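Local coordinates for putative calcium binding protein (Streptomyces coelicolor, PDB 3AKB), which binds calcium ions through EF-hand loops and is thought to take part in calcium-mediated regulation in this bacterium, at residues 21-26 against 55-60; 35-40 against 121-126; 47-52 against 101-106. The protein carries 2 engineered substitutions. All blocks are in the same frame, centred on the assembly; numbering follows the deposited sequence.

Interaction 1 of 3, residues 21-26 against 55-60. With CA (calcium ion), chain H; CA (calcium ion), chain E.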
# COMPACT_ATOMS: atom_id res chain seq x y z
N ILE A 21 -10.07 -9.62 2.41
CA ILE A 21 -9.44 -8.78 1.39
C ILE A 21 -9.93 -9.24 0.01
O ILE A 21 -9.83 -10.44 -0.30
CB ILE A 21 -7.91 -8.87 1.47
CG1 ILE A 21 -7.45 -8.49 2.90
CG2 ILE A 21 -7.27 -7.94 0.44
CD1 ILE A 21 -6.09 -9.02 3.29
N ASP A 22 -10.47 -8.29 -0.76
CA ASP A 22 -10.97 -8.46 -2.14
C ASP A 22 -10.20 -7.55 -3.08
O ASP A 22 -9.58 -6.57 -2.66
CB ASP A 22 -12.41 -7.89 -2.28
CG ASP A 22 -13.47 -8.75 -1.67
OD1 ASP A 22 -13.45 -10.00 -1.74
OD2 ASP A 22 -14.38 -8.10 -1.11
N ARG A 23 -10.33 -7.82 -4.38
CA ARG A 23 -9.79 -6.88 -5.37
C ARG A 23 -10.38 -5.50 -5.11
O ARG A 23 -9.70 -4.51 -5.29
CB ARG A 23 -10.07 -7.33 -6.80
CG ARG A 23 -9.30 -6.50 -7.82
CD ARG A 23 -9.68 -6.90 -9.22
NE ARG A 23 -10.97 -6.34 -9.58
CZ ARG A 23 -11.43 -6.29 -10.82
NH1 ARG A 23 -10.72 -6.82 -11.83
NH2 ARG A 23 -12.62 -5.75 -11.03
N SER A 24 -11.64 -5.45 -4.69
CA SER A 24 -12.33 -4.16 -4.50
C SER A 24 -11.71 -3.33 -3.37
O SER A 24 -11.80 -2.10 -3.38
CB SER A 24 -13.82 -4.33 -4.27
OG SER A 24 -14.05 -5.10 -3.12
N ASP A 25 -11.06 -3.97 -2.41
CA ASP A 25 -10.35 -3.19 -1.37
C ASP A 25 -9.26 -2.36 -2.02
O ASP A 25 -9.06 -1.17 -1.67
CB ASP A 25 -9.71 -4.13 -0.34
CG ASP A 25 -10.69 -4.68 0.70
OD1 ASP A 25 -11.40 -3.89 1.39
OD2 ASP A 25 -10.74 -5.93 0.84
N PHE A 26 -8.56 -2.98 -2.96
CA PHE A 26 -7.44 -2.34 -3.69
C PHE A 26 -7.92 -1.29 -4.68
O PHE A 26 -7.35 -0.20 -4.73
CB PHE A 26 -6.60 -3.41 -4.38
CG PHE A 26 -5.73 -4.21 -3.45
CD1 PHE A 26 -4.39 -3.84 -3.25
CD2 PHE A 26 -6.23 -5.34 -2.78
CE1 PHE A 26 -3.58 -4.56 -2.39
CE2 PHE A 26 -5.40 -6.04 -1.92
CZ PHE A 26 -4.08 -5.65 -1.72
N ALA A 55 -2.38 -5.41 -9.87
CA ALA A 55 -1.21 -6.28 -9.83
C ALA A 55 -0.82 -6.62 -8.38
O ALA A 55 -0.41 -7.74 -8.10
CB ALA A 55 -0.05 -5.63 -10.57
N LEU A 56 -0.96 -5.65 -7.49
CA LEU A 56 -0.64 -5.91 -6.08
C LEU A 56 -1.64 -6.89 -5.49
O LEU A 56 -1.25 -7.78 -4.75
CB LEU A 56 -0.59 -4.61 -5.28
CG LEU A 56 -0.23 -4.67 -3.79
CD1 LEU A 56 0.97 -5.58 -3.53
CD2 LEU A 56 0.05 -3.26 -3.30
N TRP A 57 -2.93 -6.70 -5.79
CA TRP A 57 -3.93 -7.66 -5.41
C TRP A 57 -3.54 -9.07 -5.86
O TRP A 57 -3.60 -10.00 -5.06
CB TRP A 57 -5.29 -7.26 -5.99
CG TRP A 57 -6.21 -8.44 -6.12
CD1 TRP A 57 -6.64 -9.01 -7.29
CD2 TRP A 57 -6.79 -9.20 -5.05
NE1 TRP A 57 -7.48 -10.08 -7.01
CE2 TRP A 57 -7.58 -10.22 -5.65
CE3 TRP A 57 -6.73 -9.13 -3.64
CZ2 TRP A 57 -8.31 -11.16 -4.89
CZ3 TRP A 57 -7.45 -10.07 -2.89
CH2 TRP A 57 -8.23 -11.07 -3.52
N GLN A 58 -3.17 -9.23 -7.13
CA GLN A 58 -2.81 -10.57 -7.63
C GLN A 58 -1.60 -11.11 -6.89
O GLN A 58 -1.53 -12.31 -6.62
CB GLN A 58 -2.54 -10.58 -9.13
CG GLN A 58 -3.76 -10.24 -9.98
CD GLN A 58 -4.97 -11.18 -9.83
OE1 GLN A 58 -6.06 -10.88 -10.34
NE2 GLN A 58 -4.80 -12.30 -9.13
N GLY A 59 -0.67 -10.23 -6.53
CA GLY A 59 0.51 -10.67 -5.78
C GLY A 59 0.12 -11.18 -4.41
O GLY A 59 0.62 -12.20 -3.94
N LEU A 60 -0.79 -10.47 -3.75
CA LEU A 60 -1.20 -10.91 -2.42
C LEU A 60 -2.05 -12.17 -2.48
O LEU A 60 -1.85 -13.10 -1.68
CB LEU A 60 -1.92 -9.78 -1.66
CG LEU A 60 -2.25 -10.08 -0.20
CD1 LEU A 60 -0.99 -10.37 0.63
CD2 LEU A 60 -3.05 -8.96 0.42
CA CA H . -15.98 -9.39 -0.50
CA CA E . -12.49 -5.97 2.53
O HOH W 1 -13.97 -6.17 0.71
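Trp57 and Phe26 carry this contact. A chi1 of 156° sets Trp57 CG anti to the backbone N; the indole beyond it lies against residues 21-23, at the start of helix 23-37. Main chain covers one indole face: Arg23 N lies 3.6 Å above the ring plane of Trp57, over its centre. On that face Arg23 CB stands 3.8 Å from the centroid of the Trp57 five-membered ring, 10° off the normal, a CH-pi contact. Trp57 CZ3 comes 3.5 Å from Ile21 O.

The Phe26 and Trp57 side chains cross at about a right angle. Phe26 CE2 meets the indole edge, 3.8 Å from Trp57 CE3, and Trp57 CB sits over the Phe26 face, a second CH-pi contact 22° off the normal. Phe26 CE1 is 3.6 Å from Leu56 CG, while Leu60 CD2 approaches the ring edge near CZ. Asp25 binds a calcium ion through both oxygens, with Asp14, Asp16, Asn18 and His20; Asp22 and His20 bind a second, and a water on the first donates to Asp22 OD2. The arrangement is typical of paired EF-hands: helix 23-37 leaves the first loop, helix 44-64 enters the second, and Ile21 pairs by backbone with Ile72.

Interaction 2 of 3, residues 35-40 against 121-126. With CA (calcium ion), chain J.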
# COMPACT_ATOMS: atom_id res chain seq x y z
N ALA A 35 -9.05 10.54 -5.93
CA ALA A 35 -9.95 11.59 -5.49
C ALA A 35 -9.24 12.64 -4.63
O ALA A 35 -9.46 13.86 -4.82
CB ALA A 35 -11.13 10.99 -4.75
N GLU A 36 -8.34 12.19 -3.75
CA GLU A 36 -7.58 13.09 -2.88
C GLU A 36 -6.75 14.09 -3.70
O GLU A 36 -6.65 15.28 -3.33
CB GLU A 36 -6.68 12.27 -1.94
CG GLU A 36 -5.67 13.07 -1.10
CD GLU A 36 -6.33 14.00 -0.13
OE1 GLU A 36 -7.34 13.59 0.49
OE2 GLU A 36 -5.88 15.15 0.02
N PHE A 37 -6.14 13.61 -4.77
CA PHE A 37 -5.26 14.43 -5.63
C PHE A 37 -5.96 15.03 -6.86
O PHE A 37 -5.33 15.74 -7.64
CB PHE A 37 -4.03 13.62 -6.00
CG PHE A 37 -3.09 13.46 -4.86
CD1 PHE A 37 -2.19 14.48 -4.55
CD2 PHE A 37 -3.17 12.34 -4.04
CE1 PHE A 37 -1.35 14.34 -3.44
CE2 PHE A 37 -2.34 12.20 -2.92
CZ PHE A 37 -1.43 13.19 -2.63
N GLY A 38 -7.24 14.73 -7.04
CA GLY A 38 -7.96 15.28 -8.20
C GLY A 38 -7.45 14.79 -9.54
O GLY A 38 -7.52 15.52 -10.56
N VAL A 39 -6.97 13.56 -9.54
CA VAL A 39 -6.46 12.91 -10.75
C VAL A 39 -7.56 12.00 -11.31
O VAL A 39 -8.11 11.18 -10.58
CB VAL A 39 -5.17 12.12 -10.47
CG1 VAL A 39 -4.73 11.32 -11.70
CG2 VAL A 39 -4.08 13.06 -10.00
N ALA A 40 -7.90 12.19 -12.58
CA ALA A 40 -9.01 11.45 -13.19
C ALA A 40 -8.71 9.97 -13.37
O ALA A 40 -7.61 9.58 -13.76
CB ALA A 40 -9.39 12.07 -14.54
N ALA A 121 1.83 12.26 3.32
CA ALA A 121 0.83 12.13 4.37
C ALA A 121 -0.60 12.04 3.82
O ALA A 121 -1.41 11.22 4.29
CB ALA A 121 0.98 13.28 5.39
N ARG A 122 -0.90 12.86 2.81
CA ARG A 122 -2.22 12.83 2.14
C ARG A 122 -2.49 11.47 1.54
O ARG A 122 -3.61 10.96 1.63
CB ARG A 122 -2.28 13.89 1.05
CG ARG A 122 -2.37 15.28 1.60
CD ARG A 122 -2.22 16.32 0.46
NE ARG A 122 -3.28 16.24 -0.55
CZ ARG A 122 -3.23 16.87 -1.73
NH1 ARG A 122 -2.17 17.59 -2.04
NH2 ARG A 122 -4.24 16.77 -2.58
N ALA A 123 -1.47 10.91 0.89
CA ALA A 123 -1.63 9.56 0.33
C ALA A 123 -1.98 8.55 1.41
O ALA A 123 -2.92 7.76 1.25
CB ALA A 123 -0.36 9.11 -0.43
N LEU A 124 -1.24 8.58 2.52
CA LEU A 124 -1.49 7.67 3.62
C LEU A 124 -2.91 7.83 4.19
O LEU A 124 -3.53 6.81 4.52
CB LEU A 124 -0.44 7.87 4.71
CG LEU A 124 0.96 7.46 4.23
CD1 LEU A 124 1.95 7.69 5.37
CD2 LEU A 124 1.03 6.03 3.71
N THR A 125 -3.41 9.06 4.29
CA THR A 125 -4.79 9.24 4.77
C THR A 125 -5.80 8.68 3.78
O THR A 125 -6.83 8.12 4.17
CB THR A 125 -5.15 10.68 5.15
OG1 THR A 125 -5.14 11.52 3.99
CG2 THR A 125 -4.20 11.19 6.21
N ALA A 126 -5.51 8.81 2.49
CA ALA A 126 -6.40 8.19 1.48
C ALA A 126 -6.48 6.68 1.68
O ALA A 126 -7.52 6.07 1.42
CB ALA A 126 -5.98 8.53 0.07
CA CA J . -5.17 14.13 4.47
O HOH W 2 -7.33 14.98 2.90
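Arg122 meets both Glu36 and Phe37, and its guanidinium uses edge and face for different purposes. The polar contacts lie along the edge. Arg122 NE donates to Glu36 OE2 at 2.9 Å in a nearly straight salt-bridge bond (162°), meeting that oxygen on its anti side. Arg122 NH2 donates to the backbone Glu36 O, also at 2.9 Å, but this bond is more bent, at 138°, and the donor stands above the carbonyl plane. Two neighbouring nitrogens of Arg122 thus hold Glu36, NE the carboxylate and NH2 the main-chain oxygen. The carboxylate and guanidinium planes are steeply inclined to each other. The Glu36 chain is bent at chi2, which turns CD out of the extended line.

The aromatic contact is a cation-pi stack. The guanidinium of Arg122 lies on Phe37 with centres 4.2 Å apart and planes at 27°, and Phe37 CE1 sits over the middle of the cation. An alanine in place of Arg122 would probably leave the Glu36 carboxylate without its positive mate and the Phe37 ring without its stacked cover.

Apolar packing is thin: Glu36 CB meets Ala126 CB at 4.3 Å, and Phe37 CE2 lies 4.4 Å from Ala123 CB.

Calcium and water form a further link. Thr125 OG1 binds a calcium ion and donates to Arg122 O; a water on the same ion donates to Glu36 OE1 at 2.8 Å.

The contact lies at the surface, joining the C-terminal end of helix 23-37, closed by a Schellman motif at Gly38, to helix 117-126. Phe37 also packs on Val106 and Ala107 of helix 89-107, Arg122 NH1 forms a salt bridge with Asp119, and Leu124 and Thr125 touch helix 131-141.

Interaction 3 of 3, residues 47-52 against 101-106. With CA (calcium ion), chain D.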
# COMPACT_ATOMS: atom_id res chain seq x y z
N GLN A 47 -5.11 5.41 -14.85
CA GLN A 47 -5.05 4.04 -15.38
C GLN A 47 -3.85 3.28 -14.83
O GLN A 47 -3.97 2.08 -14.51
CB GLN A 47 -5.08 4.04 -16.91
CG GLN A 47 -6.41 4.49 -17.48
CD GLN A 47 -7.52 3.59 -17.03
OE1 GLN A 47 -8.35 3.95 -16.20
NE2 GLN A 47 -7.50 2.35 -17.52
N ALA A 48 -2.71 3.97 -14.67
CA ALA A 48 -1.52 3.31 -14.15
C ALA A 48 -1.73 2.94 -12.68
O ALA A 48 -1.23 1.91 -12.26
CB ALA A 48 -0.27 4.17 -14.33
N LEU A 49 -2.44 3.77 -11.92
CA LEU A 49 -2.69 3.45 -10.52
C LEU A 49 -3.61 2.24 -10.36
O LEU A 49 -3.33 1.34 -9.57
CB LEU A 49 -3.22 4.64 -9.72
CG LEU A 49 -3.19 4.41 -8.21
CD1 LEU A 49 -1.76 4.45 -7.70
CD2 LEU A 49 -4.04 5.46 -7.52
N TYR A 50 -4.70 2.20 -11.11
CA TYR A 50 -5.58 1.01 -11.07
C TYR A 50 -4.84 -0.22 -11.52
O TYR A 50 -4.98 -1.27 -10.90
CB TYR A 50 -6.83 1.25 -11.92
CG TYR A 50 -7.90 2.03 -11.22
CD1 TYR A 50 -8.60 1.45 -10.16
CD2 TYR A 50 -8.23 3.33 -11.60
CE1 TYR A 50 -9.60 2.14 -9.49
CE2 TYR A 50 -9.24 4.05 -10.95
CZ TYR A 50 -9.94 3.44 -9.89
OH TYR A 50 -10.94 4.10 -9.22
N GLY A 51 -4.06 -0.13 -12.59
CA GLY A 51 -3.28 -1.28 -13.04
C GLY A 51 -2.32 -1.79 -11.97
O GLY A 51 -2.20 -3.00 -11.74
N GLY A 52 -1.63 -0.86 -11.31
CA GLY A 52 -0.70 -1.28 -10.27
C GLY A 52 -1.40 -1.88 -9.07
O GLY A 52 -0.92 -2.84 -8.48
N HIS A 101 5.06 3.04 -7.71
CA HIS A 101 5.52 3.98 -8.73
C HIS A 101 4.39 4.87 -9.23
O HIS A 101 4.54 6.10 -9.37
CB HIS A 101 6.12 3.20 -9.89
CG HIS A 101 6.81 4.06 -10.91
ND1 HIS A 101 6.23 4.51 -12.08
CD2 HIS A 101 8.07 4.57 -10.90
CE1 HIS A 101 7.10 5.25 -12.74
NE2 HIS A 101 8.22 5.29 -12.06
N ALA A 102 3.25 4.24 -9.50
CA ALA A 102 2.07 4.97 -9.96
C ALA A 102 1.52 5.95 -8.91
O ALA A 102 1.06 7.05 -9.25
CB ALA A 102 0.98 3.99 -10.40
N ALA A 103 1.62 5.55 -7.64
CA ALA A 103 1.17 6.37 -6.53
C ALA A 103 2.05 7.59 -6.42
O ALA A 103 1.56 8.71 -6.22
CB ALA A 103 1.20 5.55 -5.23
N LEU A 104 3.36 7.42 -6.58
CA LEU A 104 4.24 8.60 -6.60
C LEU A 104 3.86 9.57 -7.71
O LEU A 104 3.90 10.79 -7.53
CB LEU A 104 5.71 8.20 -6.74
CG LEU A 104 6.26 7.58 -5.45
CD1 LEU A 104 7.54 6.85 -5.68
CD2 LEU A 104 6.51 8.62 -4.34
N GLY A 105 3.50 9.04 -8.87
CA GLY A 105 3.10 9.90 -10.00
C GLY A 105 1.86 10.70 -9.66
O GLY A 105 1.75 11.89 -9.99
N VAL A 106 0.90 10.04 -9.02
CA VAL A 106 -0.32 10.73 -8.61
C VAL A 106 -0.08 11.84 -7.60
O VAL A 106 -0.73 12.91 -7.67
CB VAL A 106 -1.36 9.71 -8.07
CG1 VAL A 106 -2.55 10.39 -7.44
CG2 VAL A 106 -1.83 8.81 -9.20
CA CA D . -8.78 0.75 -17.44
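Ala102 is the bump that fits between Ala48 and Leu49. Its CB points toward helix 47-52 and settles against the main chain: Ala102 CB is 3.6 Å from Ala48 O and 3.7 Å from Leu49 CA, with Ala48 CB beside it at 4.1 Å. The closest pair of CA atoms, Leu49 and Ala102, is only 5.0 Å apart.

Leu49 supplies the reciprocal bump. Leu49 CG is anti to the backbone N (chi1 -167°), and the two methyls beyond it meet the facing helix. Leu49 CD1 rests on the backbone there, 3.6 Å from Ala103 N, and touches CB of both Ala102 and Ala103. The other branch, Leu49 CD2, extends toward Val106, meeting Val106 CG2 at 4.4 Å, a looser fit.

The axes of segments 47-52 and 101-106 approach to 8.5 Å, at 151° between their directions, so the two run roughly antiparallel. The small alanine side chains are consistent with this approach, since a single methyl group reaches the opposing backbone directly. Around the pair, Leu49 also touches Leu34 of helix 23-37, and Val106 touches Val39.

The side chains that meet are all apolar, their closest contacts being with backbone atoms, which is consistent with van der Waals packing and steric fit between the two segments; just beside them, a hydrogen bond from Arg45 NH1 to Gly105 O adds a polar tie.

In the fold
Helix 23-37 serves interactions 1 and 2 from its two ends, with centres 19 Å apart and nearest atoms about 8 Å apart. Helix 44-64 likewise joins interaction 1 to interaction 3, whose centres are 14 Å apart. Interactions 2 and 3 touch directly: Phe37 CG lies 3.7 Å from Val106 O, and Val39 CG2 lies 4.0 Å from Val106 CG1. Interaction 3 is nested within the chain loop closed by interaction 2. Interaction 1 contains Asp25, a ligand of the first EF-hand calcium ion, and Asp22, which binds a second ion; the side chains of Val106 and Phe37 come within about 7 and 8 Å of that of Asp108, which belongs to another calcium site.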